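PDB 5K3H: acyl-coenzyme A oxidase acox-1.1 from Caenorhabditis elegans, which catalyses the FAD-dependent desaturation of acyl-CoA thioesters to (2E)-enoyl-CoAs, with release of hydrogen peroxide, as the first step of peroxisomal beta-oxidation. Local coordinates for residues A507-F510 / F511-E515. Residues are numbered along the deposited sequence; the frame is centred on the assembly and turned at random.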
loop_
_atom_site.group_PDB
_atom_site.type_symbol
_atom_site.label_atom_id
_atom_site.label_comp_id
_atom_site.label_asym_id
_atom_site.label_seq_id
_atom_site.Cartn_x
_atom_site.Cartn_y
_atom_site.Cartn_z
ATOM N N ALA B 507 28.744 4.047 12.044
ATOM C CA ALA B 507 30.066 3.581 11.630
ATOM C C ALA B 507 30.890 3.132 12.837
ATOM O O ALA B 507 31.531 2.073 12.805
ATOM C CB ALA B 507 30.776 4.668 10.813
ATOM N N ASN B 508 30.833 3.886 13.936
ATOM C CA ASN B 508 31.557 3.482 15.134
ATOM C C ASN B 508 31.002 2.195 15.722
ATOM O O ASN B 508 31.760 1.425 16.327
ATOM C CB ASN B 508 31.537 4.588 16.179
ATOM C CG ASN B 508 32.502 5.687 15.845
ATOM O OD1 ASN B 508 33.504 5.443 15.166
ATOM N ND2 ASN B 508 32.237 6.890 16.328
ATOM N N LYS B 509 29.697 1.937 15.560
ATOM C CA LYS B 509 29.166 0.639 15.983
ATOM C C LYS B 509 29.814 -0.487 15.180
ATOM O O LYS B 509 30.234 -1.507 15.738
ATOM C CB LYS B 509 27.644 0.599 15.839
ATOM C CG LYS B 509 27.066 -0.776 16.188
ATOM C CD LYS B 509 25.553 -0.865 15.953
ATOM C CE LYS B 509 24.999 -2.204 16.461
ATOM N NZ LYS B 509 23.507 -2.271 16.338
ATOM N N PHE B 510 29.891 -0.308 13.859
ATOM C CA PHE B 510 30.564 -1.266 12.991
ATOM C C PHE B 510 32.046 -1.389 13.356
ATOM O O PHE B 510 32.547 -2.492 13.603
ATOM C CB PHE B 510 30.356 -0.824 11.535
ATOM C CG PHE B 510 31.134 -1.605 10.526
ATOM C CD1 PHE B 510 31.038 -2.988 10.464
ATOM C CD2 PHE B 510 31.943 -0.953 9.617
ATOM C CE1 PHE B 510 31.748 -3.703 9.511
ATOM C CE2 PHE B 510 32.650 -1.655 8.676
ATOM C CZ PHE B 510 32.556 -3.030 8.624
ATOM N N PHE B 511 32.761 -0.258 13.403
ATOM C CA PHE B 511 34.168 -0.278 13.791
ATOM C C PHE B 511 34.354 -0.900 15.170
ATOM O O PHE B 511 35.255 -1.722 15.372
ATOM C CB PHE B 511 34.737 1.139 13.814
ATOM C CG PHE B 511 34.681 1.864 12.493
ATOM C CD1 PHE B 511 34.810 1.186 11.293
ATOM C CD2 PHE B 511 34.490 3.248 12.464
ATOM C CE1 PHE B 511 34.759 1.875 10.083
ATOM C CE2 PHE B 511 34.436 3.941 11.265
ATOM C CZ PHE B 511 34.574 3.253 10.068
ATOM N N GLY B 512 33.497 -0.542 16.130
ATOM C CA GLY B 512 33.700 -1.025 17.487
ATOM C C GLY B 512 33.612 -2.533 17.605
ATOM O O GLY B 512 34.405 -3.149 18.314
ATOM N N LEU B 513 32.647 -3.148 16.912
ATOM C CA LEU B 513 32.485 -4.601 16.951
ATOM C C LEU B 513 33.690 -5.315 16.350
ATOM O O LEU B 513 34.093 -6.379 16.837
ATOM C CB LEU B 513 31.203 -5.021 16.226
ATOM C CG LEU B 513 29.906 -4.729 16.984
ATOM C CD1 LEU B 513 28.702 -4.864 16.055
ATOM C CD2 LEU B 513 29.750 -5.618 18.177
ATOM N N MET B 514 34.280 -4.758 15.292
ATOM C CA MET B 514 35.494 -5.361 14.763
ATOM C C MET B 514 36.644 -5.232 15.759
ATOM O O MET B 514 37.367 -6.203 16.022
ATOM C CB MET B 514 35.862 -4.733 13.415
ATOM C CG MET B 514 34.932 -5.095 12.257
ATOM S SD MET B 514 35.644 -4.616 10.670
ATOM C CE MET B 514 35.505 -2.839 10.744
ATOM N N GLU B 515 36.803 -4.040 16.349
ATOM C CA GLU B 515 37.839 -3.815 17.357
ATOM C C GLU B 515 37.729 -4.796 18.519
ATOM O O GLU B 515 38.732 -5.071 19.188
ATOM C CB GLU B 515 37.773 -2.370 17.867
ATOM C CG GLU B 515 38.358 -1.336 16.871
ATOM C CD GLU B 515 37.913 0.096 17.157
ATOM O OE1 GLU B 515 37.496 0.379 18.314
ATOM O OE2 GLU B 515 37.988 0.935 16.219
#
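M514 reaches back one helical turn to the ring of F510. Its CB and CG climb past the F510 carbonyl oxygen, M514 CG lying 3.8 Å from F510 O; M514 SD then stands obliquely above the rim of the F510 ring, 4.0 Å from F510 CZ, a Met-aromatic contact. The bend at chi3 (-71°) folds the terminal methyl over one ring face, where M514 CE sits 3.9 Å from the centroid of the F510 ring in a CH-pi contact displaced toward CZ and CE2. The same ring packs edge-to-face with W524, and A523 of helix 520-553 touches both F510 and M514.

F511 turns to another side of the helix. With CG beside its own backbone N, its ring lies against the preceding turn: A507 O is over one face, shifted toward the rim, while A507 CB meets F511 CE2 at 3.8 Å. N508 OD1 approaches the ring edge near its plane, 3.6 Å from F511 CD2, where an oxygen faces the slightly positive ring hydrogens; the same oxygen accepts a weak hydrogen bond from K456 NZ. V449 of helix 437-456 touches both A507 and F511.

Beneath these side chains, F511 N donates an almost straight bond to A507 O, and G512 N and L513 N continue the i to i+4 pattern to N508 O and K509 O; the bond from M514 N to F510 O is weak. K509 NZ bonds to K526 O and its side chain packs on Y601 of the second subunit, about 8 Å from the side chain of the ATP-binding R533. These i to i+4 pairs lie in the last turns of helix 489-515, packed against helices 437-456 and 520-553 in the helical C-terminal part of the acyl-CoA oxidase fold.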